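Local coordinates for protein putative oxidoreductase (Yersinia pestis, PDB 3KUX) that probably acts as an NAD(P)-dependent oxidoreductase, joining a Rossmann-fold nucleotide-binding domain to the C-terminal alpha/beta domain of the same enzyme family, at residues E266-Q270 with A271-Y275; L134-K137 with T138-E142; I327-M330 with E331-L335; Y15-S19 with K20-A24. All blocks are in the same frame, centred on the assembly; numbering follows the deposited sequence.

Interaction 1. Residues E266-Q270 with A271-Y275; sequences ERLPQ and ADWGY
Leu268 lies over one face of the Trp273 indole, with CD1 of Leu268 4.2 Å from the centroid of the six-membered ring of Trp273 and only 6° off its normal, a CH-pi contact. At the ring edge, near the plane, OE1 of Glu266 lies 3.8 Å from CZ3 of Trp273; the carboxylate is turned 73° to the ring. Gln270 approaches obliquely, its CG 3.8 Å from CE3 of Trp273. Pro303 of helix 303-313 also packs on the indole, and NE1 is hydrogen-bonded to Gln258. With CG of Trp273 opposite its main-chain nitrogen (chi1 -172°), the indole lies back toward Leu268 and Glu266. A second ring, that of Tyr275, has CB of Asp272 above one face, offset toward the rim, and the carbonyl O of Trp273 at its edge.

Two overlapping beta turns fold this surface loop between helix 258-263 and strand 280-285. The first, type I from Gln270 to Trp273, is closed by Trp273 N to Gln270 O at 3.0 Å, the donor standing well above the carbonyl plane. The second, type II, runs from Asp272 to Tyr275 and carries Gly274 at its third position, with Tyr275 N bonded to Asp272 O at 3.3 Å. OE1 of Glu266 and OD1 of Asp272 are 5.5 Å apart, and Arg261 forms a salt bridge with each, which would offset the repulsion between them.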
loop_
_atom_site.group_PDB
_atom_site.type_symbol
_atom_site.label_atom_id
_atom_site.label_comp_id
_atom_site.label_asym_id
_atom_site.label_seq_id
_atom_site.Cartn_x
_atom_site.Cartn_y
_atom_site.Cartn_z
ATOM N N GLU A 266 -17.061 4.105 9.113
ATOM C CA GLU A 266 -16.650 5.282 9.873
ATOM C C GLU A 266 -16.172 6.395 8.956
ATOM O O GLU A 266 -15.503 6.140 7.961
ATOM C CB GLU A 266 -15.552 4.933 10.877
ATOM C CG GLU A 266 -15.988 3.979 11.975
ATOM C CD GLU A 266 -15.078 4.041 13.182
ATOM O OE1 GLU A 266 -14.417 5.084 13.366
ATOM O OE2 GLU A 266 -15.025 3.055 13.951
ATOM N N ARG A 267 -16.525 7.629 9.304
ATOM C CA ARG A 267 -16.154 8.802 8.525
ATOM C C ARG A 267 -15.101 9.623 9.273
ATOM O O ARG A 267 -15.070 9.632 10.506
ATOM C CB ARG A 267 -17.388 9.674 8.268
ATOM C CG ARG A 267 -18.607 8.927 7.749
ATOM C CD ARG A 267 -18.610 8.838 6.229
ATOM N NE ARG A 267 -19.859 8.285 5.699
ATOM C CZ ARG A 267 -20.932 9.009 5.382
ATOM N NH1 ARG A 267 -20.922 10.326 5.548
ATOM N NH2 ARG A 267 -22.017 8.416 4.903
ATOM N N LEU A 268 -14.238 10.307 8.528
ATOM C CA LEU A 268 -13.288 11.231 9.136
ATOM C C LEU A 268 -13.989 12.550 9.459
ATOM O O LEU A 268 -14.953 12.920 8.786
ATOM C CB LEU A 268 -12.102 11.478 8.201
ATOM C CG LEU A 268 -10.950 10.464 8.178
ATOM C CD1 LEU A 268 -11.451 9.030 8.105
ATOM C CD2 LEU A 268 -10.007 10.773 7.020
ATOM N N PRO A 269 -13.516 13.261 10.499
ATOM C CA PRO A 269 -12.403 12.876 11.355
ATOM C C PRO A 269 -12.884 12.117 12.580
ATOM O O PRO A 269 -14.050 12.221 12.947
ATOM C CB PRO A 269 -11.847 14.223 11.795
ATOM C CG PRO A 269 -13.059 15.092 11.892
ATOM C CD PRO A 269 -14.062 14.576 10.886
ATOM N N GLN A 270 -11.982 11.363 13.202
ATOM C CA GLN A 270 -12.256 10.701 14.475
ATOM C C GLN A 270 -11.213 11.112 15.505
ATOM O O GLN A 270 -10.012 11.085 15.232
ATOM C CB GLN A 270 -12.233 9.179 14.314
ATOM C CG GLN A 270 -13.364 8.607 13.484
ATOM C CD GLN A 270 -14.699 8.690 14.183
ATOM O OE1 GLN A 270 -15.744 8.532 13.559
ATOM N NE2 GLN A 270 -14.674 8.941 15.486
ATOM N N ALA A 271 -11.671 11.485 16.693
ATOM C CA ALA A 271 -10.769 11.837 17.780
ATOM C C ALA A 271 -9.626 10.829 17.882
ATOM O O ALA A 271 -8.477 11.189 18.140
ATOM C CB ALA A 271 -11.532 11.897 19.093
ATOM N N ASP A 272 -9.951 9.562 17.669
ATOM C CA ASP A 272 -9.007 8.491 17.910
ATOM C C ASP A 272 -8.700 7.721 16.641
ATOM O O ASP A 272 -8.508 6.507 16.688
ATOM C CB ASP A 272 -9.592 7.523 18.927
ATOM C CG ASP A 272 -10.885 6.918 18.451
ATOM O OD1 ASP A 272 -11.333 7.297 17.345
ATOM O OD2 ASP A 272 -11.452 6.071 19.175
ATOM N N TRP A 273 -8.645 8.409 15.509
ATOM C CA TRP A 273 -8.398 7.705 14.265
ATOM C C TRP A 273 -7.057 6.977 14.250
ATOM O O TRP A 273 -6.006 7.585 14.431
ATOM C CB TRP A 273 -8.487 8.628 13.047
ATOM C CG TRP A 273 -8.407 7.821 11.804
ATOM C CD1 TRP A 273 -7.359 7.738 10.937
ATOM C CD2 TRP A 273 -9.401 6.909 11.326
ATOM N NE1 TRP A 273 -7.651 6.850 9.927
ATOM C CE2 TRP A 273 -8.897 6.325 10.145
ATOM C CE3 TRP A 273 -10.673 6.535 11.779
ATOM C CZ2 TRP A 273 -9.623 5.388 9.406
ATOM C CZ3 TRP A 273 -11.392 5.609 11.050
ATOM C CH2 TRP A 273 -10.865 5.045 9.872
ATOM N N GLY A 274 -7.103 5.670 14.026
ATOM C CA GLY A 274 -5.893 4.890 13.819
ATOM C C GLY A 274 -5.213 4.402 15.081
ATOM O O GLY A 274 -4.181 3.738 15.005
ATOM N N TYR A 275 -5.777 4.726 16.243
ATOM C CA TYR A 275 -5.203 4.280 17.512
ATOM C C TYR A 275 -5.004 2.773 17.508
ATOM O O TYR A 275 -5.938 2.011 17.254
ATOM C CB TYR A 275 -6.079 4.683 18.699
ATOM C CG TYR A 275 -5.840 6.091 19.192
ATOM C CD1 TYR A 275 -5.533 6.341 20.525
ATOM C CD2 TYR A 275 -5.913 7.177 18.321
ATOM C CE1 TYR A 275 -5.313 7.638 20.980
ATOM C CE2 TYR A 275 -5.693 8.478 18.764
ATOM C CZ TYR A 275 -5.394 8.704 20.095
ATOM O OH TYR A 275 -5.176 9.994 20.536
#

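Interaction 2. Residues L134-K137 with T138-E142; sequences LTLK and TLLAE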
loop_
_atom_site.group_PDB
_atom_site.type_symbol
_atom_site.label_atom_id
_atom_site.label_comp_id
_atom_site.label_asym_id
_atom_site.label_seq_id
_atom_site.Cartn_x
_atom_site.Cartn_y
_atom_site.Cartn_z
ATOM N N LEU A 134 4.827 3.140 10.883
ATOM C CA LEU A 134 5.219 4.457 11.360
ATOM C C LEU A 134 6.059 4.312 12.628
ATOM O O LEU A 134 7.169 4.850 12.723
ATOM C CB LEU A 134 3.989 5.332 11.623
ATOM C CG LEU A 134 3.215 5.762 10.372
ATOM C CD1 LEU A 134 1.866 6.380 10.728
ATOM C CD2 LEU A 134 4.044 6.710 9.521
ATOM N N THR A 135 5.528 3.567 13.592
ATOM C CA THR A 135 6.201 3.372 14.868
ATOM C C THR A 135 7.618 2.878 14.651
ATOM O O THR A 135 8.568 3.378 15.262
ATOM C CB THR A 135 5.460 2.354 15.733
ATOM O OG1 THR A 135 4.115 2.803 15.941
ATOM C CG2 THR A 135 6.157 2.196 17.069
ATOM N N LEU A 136 7.748 1.896 13.765
ATOM C CA LEU A 136 9.033 1.293 13.454
ATOM C C LEU A 136 10.028 2.288 12.851
ATOM O O LEU A 136 11.166 2.387 13.320
ATOM C CB LEU A 136 8.837 0.107 12.521
ATOM C CG LEU A 136 10.114 -0.616 12.113
ATOM C CD1 LEU A 136 10.866 -1.094 13.344
ATOM C CD2 LEU A 136 9.769 -1.768 11.193
ATOM N N LYS A 137 9.605 3.020 11.819
ATOM C CA LYS A 137 10.451 4.058 11.216
ATOM C C LYS A 137 11.071 4.945 12.288
ATOM O O LYS A 137 12.257 5.265 12.238
ATOM C CB LYS A 137 9.652 4.928 10.243
ATOM C CG LYS A 137 9.424 4.307 8.873
ATOM C CD LYS A 137 8.643 5.246 7.956
ATOM C CE LYS A 137 9.395 6.546 7.734
ATOM N NZ LYS A 137 8.681 7.452 6.794
ATOM N N THR A 138 10.253 5.333 13.260
ATOM C CA THR A 138 10.694 6.203 14.340
ATOM C C THR A 138 11.685 5.506 15.267
ATOM O O THR A 138 12.641 6.122 15.743
ATOM C CB THR A 138 9.495 6.712 15.158
ATOM O OG1 THR A 138 8.518 7.271 14.270
ATOM C CG2 THR A 138 9.931 7.772 16.145
ATOM N N LEU A 139 11.461 4.221 15.524
ATOM C CA LEU A 139 12.360 3.456 16.386
ATOM C C LEU A 139 13.760 3.317 15.782
ATOM O O LEU A 139 14.765 3.406 16.487
ATOM C CB LEU A 139 11.777 2.075 16.685
ATOM C CG LEU A 139 12.670 1.129 17.489
ATOM C CD1 LEU A 139 12.848 1.637 18.908
ATOM C CD2 LEU A 139 12.113 -0.290 17.482
ATOM N N LEU A 140 13.818 3.090 14.473
ATOM C CA LEU A 140 15.094 2.945 13.788
ATOM C C LEU A 140 15.799 4.289 13.727
ATOM O O LEU A 140 17.020 4.368 13.858
ATOM C CB LEU A 140 14.891 2.409 12.371
ATOM C CG LEU A 140 14.145 1.081 12.232
ATOM C CD1 LEU A 140 14.013 0.695 10.766
ATOM C CD2 LEU A 140 14.826 -0.030 13.033
ATOM N N ALA A 141 15.024 5.350 13.528
ATOM C CA ALA A 141 15.590 6.682 13.404
ATOM C C ALA A 141 16.307 7.078 14.688
ATOM O O ALA A 141 17.296 7.808 14.655
ATOM C CB ALA A 141 14.505 7.692 13.060
ATOM N N GLU A 142 15.811 6.583 15.818
ATOM C CA GLU A 142 16.387 6.937 17.112
ATOM C C GLU A 142 17.564 6.043 17.499
ATOM O O GLU A 142 18.401 6.428 18.308
ATOM C CB GLU A 142 15.306 6.965 18.193
ATOM C CG GLU A 142 14.182 7.949 17.855
ATOM C CD GLU A 142 13.211 8.172 19.003
ATOM O OE1 GLU A 142 13.461 7.647 20.111
ATOM O OE2 GLU A 142 12.197 8.876 18.792
#
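Leu136 and Leu140 make the close side-chain contact one helical turn apart: CD1 of Leu136 lies 4.1 Å from CG of Leu140, and the two branches meet at a slant. The same methyl reaches the next leucine less closely, CD1 of Leu136 being 4.4 Å from CD2 of Leu139. In Leu136 CG stands trans to the main-chain N (chi1 180°), and from there CD1 extends forward along the helix to meet both partners. This leucine side is packed from outside as well. Tyr250 of strand 248-252 touches Leu136 and Leu139, Leu191 of helix 176-192 lies against Leu136 and Leu140, and Phe151 and Val148 of strand 148-156 meet Leu136 and Leu140 respectively.

The other side of the helix is looser. Lys137, Ala141 and Glu142 face solvent, and between Lys137 and Ala141 the link is the backbone bond from Ala141 N to Lys137 O at 3.1 Å. Thr138 lies between the two regimes. Its OG1 donates to Leu134 O at 3.2 Å from above the carbonyl plane, while Thr138 N, also 3.2 Å from Leu134 O, points nearly down the carbonyl bond, so two donors from one residue grip a single acceptor. Chi1 of -51° sets OG1 beside the main-chain N and thus directs it back to the preceding turn. The regular bonds of Leu139 N to Thr135 O and Leu140 N to Leu136 O complete the ladder. This is the pattern of an amphipathic alpha helix, here helix 131-142, laid with its leucine face on strands 148-156 and 248-252 of the mixed sheet.

Interaction 3. Residues I327-M330 with E331-L335; sequences IKVM and ELIEL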
loop_
_atom_site.group_PDB
_atom_site.type_symbol
_atom_site.label_atom_id
_atom_site.label_comp_id
_atom_site.label_asym_id
_atom_site.label_seq_id
_atom_site.Cartn_x
_atom_site.Cartn_y
_atom_site.Cartn_z
ATOM N N ILE A 327 7.136 1.158 -9.437
ATOM C CA ILE A 327 7.738 0.340 -10.482
ATOM C C ILE A 327 8.830 -0.582 -9.930
ATOM O O ILE A 327 8.922 -1.748 -10.321
ATOM C CB ILE A 327 8.296 1.216 -11.617
ATOM C CG1 ILE A 327 7.149 1.967 -12.308
ATOM C CG2 ILE A 327 9.095 0.371 -12.606
ATOM C CD1 ILE A 327 7.606 3.054 -13.263
ATOM N N LYS A 328 9.643 -0.063 -9.012
ATOM C CA LYS A 328 10.652 -0.887 -8.348
ATOM C C LYS A 328 10.030 -2.057 -7.583
ATOM O O LYS A 328 10.552 -3.174 -7.620
ATOM C CB LYS A 328 11.531 -0.039 -7.426
ATOM C CG LYS A 328 12.806 0.471 -8.100
ATOM C CD LYS A 328 13.162 1.894 -7.667
ATOM C CE LYS A 328 13.423 1.987 -6.169
ATOM N NZ LYS A 328 13.598 3.400 -5.730
ATOM N N VAL A 329 8.915 -1.802 -6.900
ATOM C CA VAL A 329 8.224 -2.846 -6.146
ATOM C C VAL A 329 7.655 -3.878 -7.108
ATOM O O VAL A 329 7.688 -5.083 -6.860
ATOM C CB VAL A 329 7.078 -2.265 -5.298
ATOM C CG1 VAL A 329 6.246 -3.381 -4.689
ATOM C CG2 VAL A 329 7.625 -1.342 -4.213
HETATM N N MSE A 330 7.141 -3.379 -8.220
HETATM C CA MSE A 330 6.575 -4.211 -9.258
HETATM C C MSE A 330 7.646 -5.125 -9.851
HETATM O O MSE A 330 7.377 -6.287 -10.167
HETATM C CB MSE A 330 6.013 -3.303 -10.332
HETATM C CG MSE A 330 4.726 -3.757 -10.948
HETATM SE SE MSE A 330 3.931 -2.254 -11.907
HETATM C CE MSE A 330 3.150 -3.275 -13.377
ATOM N N GLU A 331 8.859 -4.595 -9.999
ATOM C CA GLU A 331 9.982 -5.370 -10.518
ATOM C C GLU A 331 10.302 -6.544 -9.606
ATOM O O GLU A 331 10.579 -7.651 -10.071
ATOM C CB GLU A 331 11.222 -4.495 -10.658
ATOM C CG GLU A 331 11.178 -3.520 -11.817
ATOM C CD GLU A 331 12.378 -2.592 -11.833
ATOM O OE1 GLU A 331 13.443 -2.990 -11.316
ATOM O OE2 GLU A 331 12.254 -1.465 -12.362
ATOM N N LEU A 332 10.275 -6.291 -8.303
ATOM C CA LEU A 332 10.545 -7.332 -7.325
ATOM C C LEU A 332 9.427 -8.365 -7.282
ATOM O O LEU A 332 9.669 -9.542 -6.990
ATOM C CB LEU A 332 10.747 -6.726 -5.939
ATOM C CG LEU A 332 11.984 -5.846 -5.793
ATOM C CD1 LEU A 332 12.236 -5.566 -4.329
ATOM C CD2 LEU A 332 13.187 -6.526 -6.421
ATOM N N ILE A 333 8.202 -7.930 -7.563
ATOM C CA ILE A 333 7.088 -8.862 -7.625
ATOM C C ILE A 333 7.360 -9.874 -8.727
ATOM O O ILE A 333 7.223 -11.072 -8.522
ATOM C CB ILE A 333 5.742 -8.149 -7.857
ATOM C CG1 ILE A 333 5.356 -7.343 -6.621
ATOM C CG2 ILE A 333 4.641 -9.158 -8.130
ATOM C CD1 ILE A 333 4.878 -8.204 -5.462
ATOM N N GLU A 334 7.771 -9.391 -9.892
ATOM C CA GLU A 334 8.096 -10.289 -10.991
ATOM C C GLU A 334 9.312 -11.144 -10.651
ATOM O O GLU A 334 9.338 -12.346 -10.935
ATOM C CB GLU A 334 8.340 -9.513 -12.285
ATOM C CG GLU A 334 7.073 -8.974 -12.937
ATOM C CD GLU A 334 7.257 -8.690 -14.425
ATOM O OE1 GLU A 334 8.374 -8.915 -14.948
ATOM O OE2 GLU A 334 6.282 -8.245 -15.070
ATOM N N LEU A 335 10.321 -10.521 -10.045
ATOM C CA LEU A 335 11.543 -11.234 -9.699
ATOM C C LEU A 335 11.238 -12.358 -8.713
ATOM O O LEU A 335 11.903 -13.396 -8.719
ATOM C CB LEU A 335 12.597 -10.279 -9.130
ATOM C CG LEU A 335 14.046 -10.791 -9.129
ATOM C CD1 LEU A 335 14.469 -11.253 -10.521
ATOM C CD2 LEU A 335 15.016 -9.737 -8.600
#
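Ile327 and Glu331 cross one turn apart, neither parallel nor head-on, the CG2 branch of Ile327 lying 3.7 Å from OE2 of Glu331. Glu331 gets there by bending back at its first torsion (chi1 -74°, CG beside the main-chain N) and then running straight, so that its CG passes Ile327 O at 3.2 Å and the carboxylate continues along the methyl group. The Ile327 side chain also packs on Ala107, Asn108 and Lys111 of helix 104-116.

Val329 and Ile333 also lie one turn apart, but face a different partner. Their CG1 atoms approach to 4.5 Å, a light touch, while CG1 of Ile333 rests against the backbone, 3.3 Å from Val329 O. Beyond this pair comes helix 176-192: Asp186 is next to Val329, and Tyr178, Pro182 and Leu185 touch Ile333. The side chain of Met330, modelled as selenomethionine, packs on Phe100 and Thr101, and Leu332 meets Ile348.

Under these side chains runs an unbroken set of alpha-helical bonds within helix 323-342: each carbonyl from Ile327 to Met330 accepts from the amide four residues on, in Glu331 to Glu334, as in Glu331 N to Ile327 O at 2.9 Å. Local cohesion therefore rests chiefly on the main chain. The apolar groups find much of their packing on neighbouring helices and loops, and the contact between Glu331 and Ile327 is one of van der Waals type, with the carboxylate of an exposed residue lying beside a methyl group.

Interaction 4. Residues Y15-S19 with K20-A24; sequences YGYAS and KTFHA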
loop_
_atom_site.group_PDB
_atom_site.type_symbol
_atom_site.label_atom_id
_atom_site.label_comp_id
_atom_site.label_asym_id
_atom_site.label_seq_id
_atom_site.Cartn_x
_atom_site.Cartn_y
_atom_site.Cartn_z
ATOM N N TYR A 15 -17.160 1.929 -8.033
ATOM C CA TYR A 15 -17.415 1.830 -6.600
ATOM C C TYR A 15 -17.121 0.426 -6.075
ATOM O O TYR A 15 -17.960 -0.197 -5.415
ATOM C CB TYR A 15 -18.850 2.240 -6.260
ATOM C CG TYR A 15 -18.992 2.793 -4.859
ATOM C CD1 TYR A 15 -18.787 4.142 -4.602
ATOM C CD2 TYR A 15 -19.313 1.964 -3.792
ATOM C CE1 TYR A 15 -18.907 4.651 -3.322
ATOM C CE2 TYR A 15 -19.435 2.465 -2.508
ATOM C CZ TYR A 15 -19.231 3.808 -2.279
ATOM O OH TYR A 15 -19.354 4.311 -1.004
ATOM N N GLY A 16 -15.922 -0.062 -6.375
ATOM C CA GLY A 16 -15.486 -1.359 -5.890
ATOM C C GLY A 16 -15.201 -1.321 -4.402
ATOM O O GLY A 16 -15.433 -0.310 -3.737
ATOM N N TYR A 17 -14.695 -2.431 -3.878
ATOM C CA TYR A 17 -14.343 -2.517 -2.468
ATOM C C TYR A 17 -13.353 -1.419 -2.065
ATOM O O TYR A 17 -13.396 -0.908 -0.942
ATOM C CB TYR A 17 -13.759 -3.892 -2.150
ATOM C CG TYR A 17 -13.209 -3.986 -0.752
ATOM C CD1 TYR A 17 -14.023 -4.362 0.310
ATOM C CD2 TYR A 17 -11.879 -3.679 -0.487
ATOM C CE1 TYR A 17 -13.525 -4.440 1.600
ATOM C CE2 TYR A 17 -11.370 -3.754 0.798
ATOM C CZ TYR A 17 -12.197 -4.134 1.838
ATOM O OH TYR A 17 -11.695 -4.213 3.113
ATOM N N ALA A 18 -12.464 -1.061 -2.986
ATOM C CA ALA A 18 -11.446 -0.055 -2.708
ATOM C C ALA A 18 -12.017 1.364 -2.662
ATOM O O ALA A 18 -11.684 2.137 -1.766
ATOM C CB ALA A 18 -10.311 -0.149 -3.715
ATOM N N SER A 19 -12.871 1.705 -3.624
ATOM C CA SER A 19 -13.467 3.041 -3.671
ATOM C C SER A 19 -14.341 3.277 -2.449
ATOM O O SER A 19 -14.297 4.336 -1.813
ATOM C CB SER A 19 -14.308 3.205 -4.934
ATOM O OG SER A 19 -13.487 3.274 -6.082
ATOM N N LYS A 20 -15.136 2.262 -2.140
ATOM C CA LYS A 20 -16.047 2.260 -1.013
ATOM C C LYS A 20 -15.290 2.348 0.310
ATOM O O LYS A 20 -15.645 3.131 1.193
ATOM C CB LYS A 20 -16.879 0.975 -1.077
ATOM C CG LYS A 20 -17.399 0.449 0.248
ATOM C CD LYS A 20 -18.918 0.532 0.329
ATOM C CE LYS A 20 -19.461 -0.420 1.391
ATOM N NZ LYS A 20 -18.868 -0.153 2.741
ATOM N N THR A 21 -14.233 1.554 0.433
ATOM C CA THR A 21 -13.538 1.394 1.703
ATOM C C THR A 21 -12.458 2.449 1.951
ATOM O O THR A 21 -12.347 2.985 3.051
ATOM C CB THR A 21 -12.924 -0.016 1.823
ATOM O OG1 THR A 21 -13.953 -0.999 1.667
ATOM C CG2 THR A 21 -12.266 -0.203 3.174
ATOM N N PHE A 22 -11.663 2.751 0.933
ATOM C CA PHE A 22 -10.534 3.651 1.116
ATOM C C PHE A 22 -10.728 5.001 0.447
ATOM O O PHE A 22 -10.843 6.030 1.113
ATOM C CB PHE A 22 -9.251 3.015 0.583
ATOM C CG PHE A 22 -8.847 1.762 1.303
ATOM C CD1 PHE A 22 -8.213 1.828 2.537
ATOM C CD2 PHE A 22 -9.092 0.515 0.746
ATOM C CE1 PHE A 22 -7.835 0.671 3.204
ATOM C CE2 PHE A 22 -8.719 -0.644 1.412
ATOM C CZ PHE A 22 -8.090 -0.565 2.642
ATOM N N HIS A 23 -10.765 4.993 -0.877
ATOM C CA HIS A 23 -10.681 6.230 -1.645
ATOM C C HIS A 23 -11.768 7.263 -1.348
ATOM O O HIS A 23 -11.467 8.430 -1.098
ATOM C CB HIS A 23 -10.561 5.905 -3.127
ATOM C CG HIS A 23 -9.447 4.952 -3.417
ATOM N ND1 HIS A 23 -8.123 5.296 -3.260
ATOM C CD2 HIS A 23 -9.457 3.653 -3.802
ATOM C CE1 HIS A 23 -7.362 4.258 -3.561
ATOM N NE2 HIS A 23 -8.146 3.249 -3.894
ATOM N N ALA A 24 -13.028 6.843 -1.368
ATOM C CA ALA A 24 -14.111 7.777 -1.067
ATOM C C ALA A 24 -13.938 8.371 0.330
ATOM O O ALA A 24 -13.725 9.570 0.475
ATOM C CB ALA A 24 -15.473 7.104 -1.211
#
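Lys20 opens the second segment against the ring of Tyr15: its backbone N stands over the centre of one face, and its aliphatic chain runs on past CE2, where CB and CD of Lys20 both touch. The same N donates to Gly16 O at 3.0 Å, a bond of the first turn of the helix, in which Gly16 occupies the N-cap position. The Tyr15 side chain also touches Trp50, and its OH is hydrogen-bonded to Asp49.

Thr21 grips the carbonyl of Tyr17 twice. OG1 of Thr21 donates to Tyr17 O at 2.7 Å in the carbonyl plane, whereas Thr21 N reaches the same oxygen from above that plane. Chi1 of -57° leaves OG1 over the centre of the Tyr17 face while it makes this bond, and CB of Thr21 lies 4.2 Å from the centroid of the Tyr17 ring and 14° off the normal, a CH-pi contact. Gly14 and Gly16 belong to the glycine-rich turn that leads from strand 8-13 into helix 17-28, as in the first beta-alpha-beta unit of a Rossmann fold, where in relatives this turn and the helix N-terminus face the dinucleotide phosphates.

Phe22 meets Tyr17 at an oblique angle, CE2 of each 4.1 Å apart. Its N donates to Ala18 O at 2.8 Å, and His23 N reaches that oxygen at 3.1 Å from the opposite face of the carbonyl; the helix widens here into a pi-type turn. The imidazole of His23 lies with CD2 3.9 Å from CB of Ala18, and its nitrogens are hydrogen-bonded to Asp97 and Tyr306. Ala24 N keeps the wider spacing, donating to Ser19 O at 2.8 Å.

Interactions 1 and 4 share neighbours, though their centres are 17 Å apart and by sequence family they probably belong to different domains, the C-terminal part and the NAD-binding Rossmann part. In helix 258-263, Leu262 touches both Trp273 and Thr21, while Gln258 and Arg261 bond to interaction 1 and Lys263 packs on interaction 4. Trp50 lies near both, in a cation-pi contact with Arg267 and touching Tyr15, and helix 303-313 offers Pro303 to one and Tyr306 to the other. Interactions 2 and 3, with centres 25 Å apart, both pack on helix 176-192. Interaction 4, part of the presumed nucleotide site, is 30 Å centre to centre from interaction 2 and 25 Å from interaction 3.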